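Local coordinates for GTP-binding protein (Thermus thermophilus, PDB 2DBY) that probably hydrolyses ATP, binds GDP in its nucleotide pocket, and is thought to associate with the 70S ribosome and its 50S subunit as a YchF-type OBG-family GTPase, at residues A[4-9]-A[15-20]; A[208-213]-A[219-224]; A[243-248]-A[264-269]. All blocks are in the same frame, centred on the assembly; numbering follows the deposited sequence.

Contact 1: A[4-9]-A[15-20]; sequences VGIVGL and STLFNA. With GDP (guanosine-5'-diphosphate), chain B.
Segment 4-9, on strand 3-7, and segment 15-20, on helix 14-25, come nearest at Ile6 and Phe18, whose CA atoms are 9.2 Å apart, a gap bridged by side chains without any hydrogen bond across it. Ile6 and Phe18 reach into it from opposite directions. The CE1-CZ end of the ring is the part engaged: Ile6 CD1 lies 3.5 Å from Phe18 CZ, and Ile6 CB lies 3.6 Å from Phe18 CE1. The methyl meets the ring obliquely. In Ile6, CG1 stands anti to the carbonyl carbon (chi1 -57°) and the chain then extends, which carries CD1 to the helix; CG2 also comes near CE1, so both branches and CB line this end of the ring. A looser touch adds Leu17, its CD2 at 4.4 Å from Ile6 CD1. Beyond the segments, Ile6 also meets Phe73 and Val106 of the flanking strands 66-75 and 102-108, and Leu17 meets Ala243.

The start of the same helix grips GDP. Ser15 N donates to GDP O3B at 2.7 Å, and Thr16 N to GDP O1A at 3.0 Å, where Thr16 OG1 adds a second bond of 2.9 Å. Ser15 OG lies close to both GDP O1A and GDP O3B. Apolar contact therefore seats the P-loop helix on the strand, while its N-terminal amides and hydroxyls face the diphosphate, a division that sets the apolar face of the helix apart from its anion-binding end.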
loop_
_atom_site.group_PDB
_atom_site.type_symbol
_atom_site.label_atom_id
_atom_site.label_comp_id
_atom_site.label_asym_id
_atom_site.label_seq_id
_atom_site.Cartn_x
_atom_site.Cartn_y
_atom_site.Cartn_z
ATOM N N VAL A 4 0.261 -0.026 -5.467
ATOM C CA VAL A 4 1.042 -1.258 -5.345
ATOM C C VAL A 4 1.102 -1.874 -6.747
ATOM O O VAL A 4 0.064 -2.100 -7.380
ATOM C CB VAL A 4 0.366 -2.265 -4.408
ATOM C CG1 VAL A 4 1.183 -3.577 -4.349
ATOM C CG2 VAL A 4 0.202 -1.644 -3.011
ATOM N N GLY A 5 2.311 -2.137 -7.224
ATOM C CA GLY A 5 2.468 -2.733 -8.545
ATOM C C GLY A 5 2.536 -4.250 -8.402
ATOM O O GLY A 5 3.390 -4.756 -7.671
ATOM N N ILE A 6 1.632 -4.969 -9.072
ATOM C CA ILE A 6 1.601 -6.426 -9.014
ATOM C C ILE A 6 2.422 -7.001 -10.153
ATOM O O ILE A 6 2.158 -6.712 -11.333
ATOM C CB ILE A 6 0.149 -6.976 -9.109
ATOM C CG1 ILE A 6 -0.686 -6.366 -7.969
ATOM C CG2 ILE A 6 0.169 -8.535 -9.017
ATOM C CD1 ILE A 6 -2.062 -6.965 -7.816
ATOM N N VAL A 7 3.424 -7.818 -9.808
ATOM C CA VAL A 7 4.274 -8.406 -10.831
ATOM C C VAL A 7 4.229 -9.912 -10.773
ATOM O O VAL A 7 3.844 -10.492 -9.756
ATOM C CB VAL A 7 5.753 -7.943 -10.694
ATOM C CG1 VAL A 7 5.815 -6.432 -10.634
ATOM C CG2 VAL A 7 6.382 -8.533 -9.488
ATOM N N GLY A 8 4.586 -10.554 -11.880
ATOM C CA GLY A 8 4.585 -12.005 -11.869
ATOM C C GLY A 8 5.214 -12.555 -13.132
ATOM O O GLY A 8 5.050 -11.967 -14.203
ATOM N N LEU A 9 5.949 -13.652 -13.017
ATOM C CA LEU A 9 6.522 -14.243 -14.216
ATOM C C LEU A 9 5.360 -15.056 -14.805
ATOM O O LEU A 9 4.269 -15.088 -14.238
ATOM C CB LEU A 9 7.726 -15.116 -13.851
ATOM C CG LEU A 9 8.897 -14.352 -13.203
ATOM C CD1 LEU A 9 10.136 -15.238 -13.156
ATOM C CD2 LEU A 9 9.178 -13.073 -13.973
ATOM N N SER A 15 -3.060 -13.212 -13.942
ATOM C CA SER A 15 -4.213 -12.697 -14.682
ATOM C C SER A 15 -5.502 -13.092 -13.974
ATOM O O SER A 15 -6.466 -12.354 -14.003
ATOM C CB SER A 15 -4.230 -13.223 -16.119
ATOM O OG SER A 15 -4.261 -14.626 -16.127
ATOM N N THR A 16 -5.484 -14.241 -13.309
ATOM C CA THR A 16 -6.647 -14.710 -12.567
ATOM C C THR A 16 -6.882 -13.749 -11.413
ATOM O O THR A 16 -8.008 -13.314 -11.179
ATOM C CB THR A 16 -6.411 -16.123 -12.032
ATOM O OG1 THR A 16 -6.263 -17.015 -13.143
ATOM C CG2 THR A 16 -7.598 -16.581 -11.166
ATOM N N LEU A 17 -5.807 -13.387 -10.714
ATOM C CA LEU A 17 -5.923 -12.447 -9.609
ATOM C C LEU A 17 -6.440 -11.136 -10.167
ATOM O O LEU A 17 -7.215 -10.451 -9.521
ATOM C CB LEU A 17 -4.571 -12.217 -8.925
ATOM C CG LEU A 17 -4.619 -11.288 -7.707
ATOM C CD1 LEU A 17 -5.529 -11.835 -6.588
ATOM C CD2 LEU A 17 -3.187 -11.133 -7.184
ATOM N N PHE A 18 -5.987 -10.747 -11.359
ATOM C CA PHE A 18 -6.547 -9.517 -11.899
ATOM C C PHE A 18 -7.991 -9.610 -12.370
ATOM O O PHE A 18 -8.650 -8.576 -12.493
ATOM C CB PHE A 18 -5.687 -8.942 -12.995
ATOM C CG PHE A 18 -4.701 -7.989 -12.472
ATOM C CD1 PHE A 18 -3.422 -8.420 -12.124
ATOM C CD2 PHE A 18 -5.085 -6.687 -12.181
ATOM C CE1 PHE A 18 -2.529 -7.566 -11.485
ATOM C CE2 PHE A 18 -4.211 -5.823 -11.541
ATOM C CZ PHE A 18 -2.917 -6.267 -11.189
ATOM N N ASN A 19 -8.512 -10.802 -12.628
ATOM C CA ASN A 19 -9.946 -10.866 -12.983
ATOM C C ASN A 19 -10.663 -10.385 -11.728
ATOM O O ASN A 19 -11.616 -9.604 -11.781
ATOM C CB ASN A 19 -10.441 -12.298 -13.264
ATOM C CG ASN A 19 -9.900 -12.869 -14.550
ATOM O OD1 ASN A 19 -9.640 -12.137 -15.498
ATOM N ND2 ASN A 19 -9.727 -14.202 -14.587
ATOM N N ALA A 20 -10.188 -10.855 -10.584
ATOM C CA ALA A 20 -10.801 -10.482 -9.316
ATOM C C ALA A 20 -10.665 -8.993 -9.005
ATOM O O ALA A 20 -11.615 -8.335 -8.559
ATOM C CB ALA A 20 -10.199 -11.315 -8.197
HETATM P PB GDP B . -0.470 -15.706 -15.336
HETATM O O1B GDP B . 0.325 -16.306 -16.487
HETATM O O2B GDP B . 0.491 -15.325 -14.085
HETATM O O3B GDP B . -1.602 -14.740 -15.680
HETATM O O3A GDP B . -1.274 -17.011 -14.758
HETATM P PA GDP B . -2.831 -17.413 -14.898
HETATM O O1A GDP B . -3.675 -16.374 -14.296
HETATM O O2A GDP B . -3.215 -17.598 -16.450
HETATM O "O5'" GDP B . -3.067 -18.800 -14.104
HETATM C "C5'" GDP B . -2.296 -19.839 -14.719
HETATM C "C4'" GDP B . -3.001 -21.196 -14.470
HETATM O "O4'" GDP B . -3.128 -21.508 -13.026
HETATM C "C3'" GDP B . -4.434 -21.271 -14.980
HETATM O "O3'" GDP B . -5.021 -22.316 -15.754
HETATM C "C2'" GDP B . -5.251 -20.771 -13.761
HETATM O "O2'" GDP B . -6.564 -21.372 -13.870
HETATM C "C1'" GDP B . -4.571 -21.559 -12.651
HETATM N N9 GDP B . -4.716 -20.929 -11.306
HETATM C C8 GDP B . -4.464 -19.611 -10.976
HETATM N N7 GDP B . -4.684 -19.407 -9.706
HETATM C C5 GDP B . -5.093 -20.571 -9.134
HETATM C C6 GDP B . -5.466 -20.961 -7.804
HETATM O O6 GDP B . -5.457 -20.150 -6.908
HETATM N N1 GDP B . -5.836 -22.271 -7.567
HETATM C C2 GDP B . -5.844 -23.192 -8.598
HETATM N N2 GDP B . -6.213 -24.487 -8.338
HETATM N N3 GDP B . -5.497 -22.844 -9.845
HETATM C C4 GDP B . -5.121 -21.563 -10.153
#

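Contact 2: A[208-213]-A[219-224]; sequences ANVAEE and RGNPQV. With GDP (guanosine-5'-diphosphate), chain B.
Val210 lays its CG1 methyl against CG2 of Val224, 3.5 Å away, with the two side chains crossing at about a right angle. In Val224, chi1 of 174° puts CG2 anti to the carbonyl carbon, beside the backbone N, and this is the branch that touches; it also meets Ala208 CB at 4.2 Å. One methyl of the helix thus meets Ala208 near the end of the strand and Val210 just beyond it, both of which point their CB toward it. The backbones approach to 6.3 Å between Ala208 CA and Val224 CA, close enough for such short side chains to meet. Val240 of the adjoining strand 237-241 packs on both valines.

Asn221 borders this apolar patch, its ND2 4.3 Å from Val210 CG1, and occupies the N-cap of helix 222-234. Its OD1 accepts from Val224 N at 3.0 Å with an N-H...O angle of 160°, the donor standing 45° above the carbonyl plane; a second bond, from Gln223 N, is weak. Outside the segments ND2 donates to Asp214 OD2 and to Cys109 O, so both ends of the amide are tied and its rotation is fixed.

Asn209, on the strand's other side, turns away from the helix toward GDP, its ND2 3.2 Å from the base atom N7. ND2 is hydrogen-bonded to Val12 O and OD1 to Ala243 N. Putting a leucine here would probably leave Val12 O and Ala243 N without these partners and loosen the link between the P-loop and the guanine pocket. Strand 204-209, helix 222-234 and strand 237-241 form a beta-alpha-beta unit, and Asn209 corresponds to the asparagine of the NKxD motif of P-loop GTPases, altered here, since Val210 and Glu212 stand in place of its lysine and aspartate.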
loop_
_atom_site.group_PDB
_atom_site.type_symbol
_atom_site.label_atom_id
_atom_site.label_comp_id
_atom_site.label_asym_id
_atom_site.label_seq_id
_atom_site.Cartn_x
_atom_site.Cartn_y
_atom_site.Cartn_z
ATOM N N ALA A 208 1.783 -15.311 -2.008
ATOM C CA ALA A 208 1.863 -16.761 -2.239
ATOM C C ALA A 208 0.515 -17.253 -2.739
ATOM O O ALA A 208 -0.455 -17.286 -1.975
ATOM C CB ALA A 208 2.249 -17.495 -0.928
ATOM N N ASN A 209 0.451 -17.610 -4.021
ATOM C CA ASN A 209 -0.793 -18.109 -4.623
ATOM C C ASN A 209 -0.866 -19.603 -4.334
ATOM O O ASN A 209 0.018 -20.364 -4.735
ATOM C CB ASN A 209 -0.791 -17.859 -6.131
ATOM C CG ASN A 209 -2.145 -18.118 -6.762
ATOM O OD1 ASN A 209 -3.168 -18.211 -6.063
ATOM N ND2 ASN A 209 -2.171 -18.221 -8.073
ATOM N N VAL A 210 -1.914 -20.013 -3.631
ATOM C CA VAL A 210 -2.071 -21.401 -3.251
ATOM C C VAL A 210 -3.438 -21.960 -3.642
ATOM O O VAL A 210 -4.329 -21.217 -4.051
ATOM C CB VAL A 210 -1.951 -21.583 -1.703
ATOM C CG1 VAL A 210 -0.569 -21.154 -1.238
ATOM C CG2 VAL A 210 -3.014 -20.735 -0.959
ATOM N N ALA A 211 -3.573 -23.277 -3.519
ATOM C CA ALA A 211 -4.859 -23.923 -3.762
ATOM C C ALA A 211 -5.699 -23.515 -2.538
ATOM O O ALA A 211 -5.158 -23.347 -1.446
ATOM C CB ALA A 211 -4.679 -25.435 -3.806
ATOM N N GLU A 212 -7.018 -23.393 -2.694
ATOM C CA GLU A 212 -7.870 -22.954 -1.585
ATOM C C GLU A 212 -7.746 -23.732 -0.275
ATOM O O GLU A 212 -7.923 -23.145 0.799
ATOM C CB GLU A 212 -9.337 -22.928 -2.028
ATOM C CG GLU A 212 -9.801 -24.192 -2.698
ATOM C CD GLU A 212 -11.082 -23.979 -3.504
ATOM O OE1 GLU A 212 -11.209 -22.926 -4.170
ATOM O OE2 GLU A 212 -11.940 -24.874 -3.484
ATOM N N GLU A 213 -7.439 -25.028 -0.356
ATOM C CA GLU A 213 -7.295 -25.860 0.855
ATOM C C GLU A 213 -6.148 -25.406 1.748
ATOM O O GLU A 213 -6.119 -25.723 2.935
ATOM C CB GLU A 213 -7.062 -27.324 0.493
ATOM C CG GLU A 213 -5.905 -27.549 -0.438
ATOM C CD GLU A 213 -6.357 -27.682 -1.891
ATOM O OE1 GLU A 213 -7.334 -26.989 -2.317
ATOM O OE2 GLU A 213 -5.719 -28.482 -2.609
ATOM N N ARG A 219 -0.208 -23.295 5.907
ATOM C CA ARG A 219 0.469 -24.092 6.926
ATOM C C ARG A 219 0.891 -25.465 6.398
ATOM O O ARG A 219 0.097 -26.196 5.807
ATOM C CB ARG A 219 -0.441 -24.254 8.148
ATOM C CG ARG A 219 0.177 -25.050 9.284
ATOM C CD ARG A 219 -0.781 -25.187 10.459
ATOM N NE ARG A 219 -0.214 -26.018 11.515
ATOM C CZ ARG A 219 -0.812 -26.263 12.677
ATOM N NH1 ARG A 219 -2.005 -25.737 12.934
ATOM N NH2 ARG A 219 -0.219 -27.032 13.582
ATOM N N GLY A 220 2.168 -25.791 6.567
ATOM C CA GLY A 220 2.641 -27.082 6.121
ATOM C C GLY A 220 2.904 -27.185 4.635
ATOM O O GLY A 220 3.289 -28.254 4.151
ATOM N N ASN A 221 2.684 -26.096 3.902
ATOM C CA ASN A 221 2.941 -26.091 2.462
ATOM C C ASN A 221 4.398 -25.671 2.359
ATOM O O ASN A 221 4.737 -24.536 2.687
ATOM C CB ASN A 221 2.028 -25.075 1.771
ATOM C CG ASN A 221 2.300 -24.956 0.289
ATOM O OD1 ASN A 221 3.436 -24.760 -0.134
ATOM N ND2 ASN A 221 1.244 -25.029 -0.518
ATOM N N PRO A 222 5.291 -26.595 1.950
ATOM C CA PRO A 222 6.716 -26.262 1.839
ATOM C C PRO A 222 7.054 -25.068 0.964
ATOM O O PRO A 222 8.004 -24.344 1.250
ATOM C CB PRO A 222 7.345 -27.561 1.331
ATOM C CG PRO A 222 6.207 -28.193 0.541
ATOM C CD PRO A 222 5.030 -27.956 1.446
ATOM N N GLN A 223 6.290 -24.858 -0.108
ATOM C CA GLN A 223 6.577 -23.736 -0.980
ATOM C C GLN A 223 6.274 -22.406 -0.273
ATOM O O GLN A 223 7.047 -21.447 -0.396
ATOM C CB GLN A 223 5.793 -23.871 -2.286
ATOM C CG GLN A 223 6.304 -25.031 -3.138
ATOM C CD GLN A 223 5.616 -25.113 -4.491
ATOM O OE1 GLN A 223 4.398 -25.246 -4.576
ATOM N NE2 GLN A 223 6.405 -25.039 -5.556
ATOM N N VAL A 224 5.160 -22.346 0.459
ATOM C CA VAL A 224 4.805 -21.131 1.208
ATOM C C VAL A 224 5.849 -20.929 2.317
ATOM O O VAL A 224 6.290 -19.819 2.574
ATOM C CB VAL A 224 3.405 -21.233 1.846
ATOM C CG1 VAL A 224 3.120 -20.008 2.741
ATOM C CG2 VAL A 224 2.365 -21.337 0.740
HETATM P PB GDP B . -0.470 -15.706 -15.336
HETATM O O1B GDP B . 0.325 -16.306 -16.487
HETATM O O2B GDP B . 0.491 -15.325 -14.085
HETATM O O3B GDP B . -1.602 -14.740 -15.680
HETATM O O3A GDP B . -1.274 -17.011 -14.758
HETATM P PA GDP B . -2.831 -17.413 -14.898
HETATM O O1A GDP B . -3.675 -16.374 -14.296
HETATM O O2A GDP B . -3.215 -17.598 -16.450
HETATM O "O5'" GDP B . -3.067 -18.800 -14.104
HETATM C "C5'" GDP B . -2.296 -19.839 -14.719
HETATM C "C4'" GDP B . -3.001 -21.196 -14.470
HETATM O "O4'" GDP B . -3.128 -21.508 -13.026
HETATM C "C3'" GDP B . -4.434 -21.271 -14.980
HETATM O "O3'" GDP B . -5.021 -22.316 -15.754
HETATM C "C2'" GDP B . -5.251 -20.771 -13.761
HETATM O "O2'" GDP B . -6.564 -21.372 -13.870
HETATM C "C1'" GDP B . -4.571 -21.559 -12.651
HETATM N N9 GDP B . -4.716 -20.929 -11.306
HETATM C C8 GDP B . -4.464 -19.611 -10.976
HETATM N N7 GDP B . -4.684 -19.407 -9.706
HETATM C C5 GDP B . -5.093 -20.571 -9.134
HETATM C C6 GDP B . -5.466 -20.961 -7.804
HETATM O O6 GDP B . -5.457 -20.150 -6.908
HETATM N N1 GDP B . -5.836 -22.271 -7.567
HETATM C C2 GDP B . -5.844 -23.192 -8.598
HETATM N N2 GDP B . -6.213 -24.487 -8.338
HETATM N N3 GDP B . -5.497 -22.844 -9.845
HETATM C C4 GDP B . -5.121 -21.563 -10.153
#

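Contact 3: A[243-248]-A[264-269]; sequences ARLEAE and YGLQES. With GDP (guanosine-5'-diphosphate), chain B.
With CG anti to the carbonyl carbon (chi1 -66°) and the chain bent at chi2 (-55°), Glu246 curls so that its carboxylate approaches Ser269, although its CB does not point there. OE2 comes to 3.4 Å from Ser269 CB, a packing contact and not a hydrogen bond. Instead, OE1 accepts a weak hydrogen bond from Gly270 N and OE2 another from Leu271 N, at the start of helix 270-281, where the negative charge would probably interact favourably with the positive end of the helix dipole. Ser269 is the N-cap of that helix and its OG bonds Gln272 N, so two side chains supply acceptors to amides of the first turn.

A second, apolar touch joins Leu245 CD2 to Leu266 CD1 at 4.4 Å; Leu215 packs against both leucines.

On the nucleotide side of the helix, Arg244 N donates to GDP O6 at 3.1 Å in a nearly straight bond (169°), and Arg244 CB lies 3.4 Å from GDP C6. The extended side chain of Arg244 places NE 3.1 Å from Glu248 OE2, a salt bridge one helical turn along.

Gly265, with positive phi, is the C' residue of a Schellman motif ending helix 254-263; the following loop reaches Ser269 and helix 270-281. Helix 243-250 touches this loop through Leu245 and Glu246, and helix 14-25 through Ala243, Glu246 and Ala247.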
loop_
_atom_site.group_PDB
_atom_site.type_symbol
_atom_site.label_atom_id
_atom_site.label_comp_id
_atom_site.label_asym_id
_atom_site.label_seq_id
_atom_site.Cartn_x
_atom_site.Cartn_y
_atom_site.Cartn_z
ATOM N N ALA A 243 -5.827 -17.150 -5.941
ATOM C CA ALA A 243 -6.319 -16.267 -6.999
ATOM C C ALA A 243 -7.608 -16.815 -7.585
ATOM O O ALA A 243 -8.539 -16.074 -7.874
ATOM C CB ALA A 243 -5.265 -16.140 -8.119
ATOM N N ARG A 244 -7.651 -18.119 -7.808
ATOM C CA ARG A 244 -8.867 -18.688 -8.370
ATOM C C ARG A 244 -10.067 -18.455 -7.458
ATOM O O ARG A 244 -11.154 -18.080 -7.919
ATOM C CB ARG A 244 -8.699 -20.186 -8.616
ATOM C CG ARG A 244 -9.937 -20.823 -9.210
ATOM C CD ARG A 244 -9.672 -22.226 -9.692
ATOM N NE ARG A 244 -10.921 -22.894 -10.048
ATOM C CZ ARG A 244 -10.999 -24.144 -10.487
ATOM N NH1 ARG A 244 -9.890 -24.862 -10.627
ATOM N NH2 ARG A 244 -12.182 -24.678 -10.774
ATOM N N LEU A 245 -9.888 -18.682 -6.169
ATOM C CA LEU A 245 -10.986 -18.471 -5.225
ATOM C C LEU A 245 -11.408 -17.007 -5.226
ATOM O O LEU A 245 -12.594 -16.688 -5.197
ATOM C CB LEU A 245 -10.567 -18.866 -3.810
ATOM C CG LEU A 245 -11.646 -18.640 -2.736
ATOM C CD1 LEU A 245 -12.849 -19.534 -3.029
ATOM C CD2 LEU A 245 -11.063 -18.993 -1.361
ATOM N N GLU A 246 -10.440 -16.093 -5.255
ATOM C CA GLU A 246 -10.805 -14.687 -5.255
ATOM C C GLU A 246 -11.617 -14.314 -6.484
ATOM O O GLU A 246 -12.560 -13.521 -6.394
ATOM C CB GLU A 246 -9.553 -13.793 -5.184
ATOM C CG GLU A 246 -8.803 -13.947 -3.863
ATOM C CD GLU A 246 -9.698 -13.711 -2.655
ATOM O OE1 GLU A 246 -9.738 -14.578 -1.756
ATOM O OE2 GLU A 246 -10.366 -12.658 -2.610
ATOM N N ALA A 247 -11.254 -14.857 -7.636
ATOM C CA ALA A 247 -12.001 -14.536 -8.849
ATOM C C ALA A 247 -13.433 -15.052 -8.728
ATOM O O ALA A 247 -14.389 -14.376 -9.156
ATOM C CB ALA A 247 -11.325 -15.153 -10.049
ATOM N N GLU A 248 -13.589 -16.245 -8.156
ATOM C CA GLU A 248 -14.937 -16.825 -7.988
ATOM C C GLU A 248 -15.771 -15.999 -7.000
ATOM O O GLU A 248 -16.922 -15.671 -7.268
ATOM C CB GLU A 248 -14.826 -18.270 -7.503
ATOM C CG GLU A 248 -14.178 -19.181 -8.549
ATOM C CD GLU A 248 -13.759 -20.527 -8.003
ATOM O OE1 GLU A 248 -13.779 -20.710 -6.771
ATOM O OE2 GLU A 248 -13.386 -21.406 -8.819
ATOM N N TYR A 264 -16.484 -21.872 4.800
ATOM C CA TYR A 264 -15.226 -22.573 4.555
ATOM C C TYR A 264 -14.218 -22.272 5.665
ATOM O O TYR A 264 -13.033 -22.578 5.532
ATOM C CB TYR A 264 -14.652 -22.157 3.194
ATOM C CG TYR A 264 -13.541 -23.053 2.664
ATOM C CD1 TYR A 264 -12.468 -22.497 1.978
ATOM C CD2 TYR A 264 -13.566 -24.449 2.837
ATOM C CE1 TYR A 264 -11.443 -23.289 1.474
ATOM C CE2 TYR A 264 -12.533 -25.267 2.331
ATOM C CZ TYR A 264 -11.474 -24.666 1.654
ATOM O OH TYR A 264 -10.403 -25.400 1.179
ATOM N N GLY A 265 -14.695 -21.643 6.736
ATOM C CA GLY A 265 -13.840 -21.328 7.875
ATOM C C GLY A 265 -12.844 -20.194 7.670
ATOM O O GLY A 265 -11.865 -20.090 8.408
ATOM N N LEU A 266 -13.083 -19.354 6.663
ATOM C CA LEU A 266 -12.210 -18.218 6.363
ATOM C C LEU A 266 -13.008 -16.949 6.661
ATOM O O LEU A 266 -14.193 -16.849 6.297
ATOM C CB LEU A 266 -11.777 -18.255 4.895
ATOM C CG LEU A 266 -11.024 -19.532 4.517
ATOM C CD1 LEU A 266 -10.776 -19.529 3.012
ATOM C CD2 LEU A 266 -9.707 -19.635 5.286
ATOM N N GLN A 267 -12.355 -15.983 7.305
ATOM C CA GLN A 267 -13.036 -14.754 7.718
ATOM C C GLN A 267 -12.862 -13.481 6.894
ATOM O O GLN A 267 -13.618 -12.518 7.087
ATOM C CB GLN A 267 -12.650 -14.441 9.167
ATOM C CG GLN A 267 -12.852 -15.600 10.153
ATOM C CD GLN A 267 -14.236 -16.250 10.074
ATOM O OE1 GLN A 267 -15.257 -15.577 9.866
ATOM N NE2 GLN A 267 -14.272 -17.565 10.258
ATOM N N GLU A 268 -11.889 -13.455 5.989
ATOM C CA GLU A 268 -11.629 -12.257 5.183
ATOM C C GLU A 268 -11.150 -12.697 3.804
ATOM O O GLU A 268 -10.371 -13.629 3.719
ATOM C CB GLU A 268 -10.544 -11.439 5.897
ATOM C CG GLU A 268 -10.134 -10.162 5.221
ATOM C CD GLU A 268 -9.167 -9.357 6.080
ATOM O OE1 GLU A 268 -8.337 -9.990 6.767
ATOM O OE2 GLU A 268 -9.229 -8.103 6.070
ATOM N N SER A 269 -11.604 -12.048 2.734
ATOM C CA SER A 269 -11.166 -12.452 1.395
ATOM C C SER A 269 -9.695 -12.186 1.200
ATOM O O SER A 269 -9.094 -11.387 1.920
ATOM C CB SER A 269 -11.939 -11.708 0.299
ATOM O OG SER A 269 -11.585 -10.345 0.293
HETATM P PB GDP B . -0.470 -15.706 -15.336
HETATM O O1B GDP B . 0.325 -16.306 -16.487
HETATM O O2B GDP B . 0.491 -15.325 -14.085
HETATM O O3B GDP B . -1.602 -14.740 -15.680
HETATM O O3A GDP B . -1.274 -17.011 -14.758
HETATM P PA GDP B . -2.831 -17.413 -14.898
HETATM O O1A GDP B . -3.675 -16.374 -14.296
HETATM O O2A GDP B . -3.215 -17.598 -16.450
HETATM O "O5'" GDP B . -3.067 -18.800 -14.104
HETATM C "C5'" GDP B . -2.296 -19.839 -14.719
HETATM C "C4'" GDP B . -3.001 -21.196 -14.470
HETATM O "O4'" GDP B . -3.128 -21.508 -13.026
HETATM C "C3'" GDP B . -4.434 -21.271 -14.980
HETATM O "O3'" GDP B . -5.021 -22.316 -15.754
HETATM C "C2'" GDP B . -5.251 -20.771 -13.761
HETATM O "O2'" GDP B . -6.564 -21.372 -13.870
HETATM C "C1'" GDP B . -4.571 -21.559 -12.651
HETATM N N9 GDP B . -4.716 -20.929 -11.306
HETATM C C8 GDP B . -4.464 -19.611 -10.976
HETATM N N7 GDP B . -4.684 -19.407 -9.706
HETATM C C5 GDP B . -5.093 -20.571 -9.134
HETATM C C6 GDP B . -5.466 -20.961 -7.804
HETATM O O6 GDP B . -5.457 -20.150 -6.908
HETATM N N1 GDP B . -5.836 -22.271 -7.567
HETATM C C2 GDP B . -5.844 -23.192 -8.598
HETATM N N2 GDP B . -6.213 -24.487 -8.338
HETATM N N3 GDP B . -5.497 -22.844 -9.845
HETATM C C4 GDP B . -5.121 -21.563 -10.153
#

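Contacts 1 and 2 are buried joins of strand to helix, both on the same mixed sheet, whereas contact 3 is only partly buried and ties a helix to a loop. Their chemistry follows: contacts 1 and 2 are bridged by apolar side chains, with an Asn cap beside contact 2, while contact 3 adds a carboxylate that serves the start of another helix. All three touch GDP, at the diphosphate in contact 1 and at the base in contacts 2 and 3. Contacts 2 and 3 are joined by the asparagine-to-helix bond at the base; Thr16 CG2 packs 3.5 Å from Ala243 O between contacts 1 and 3. Contacts 1 and 2 do not touch directly.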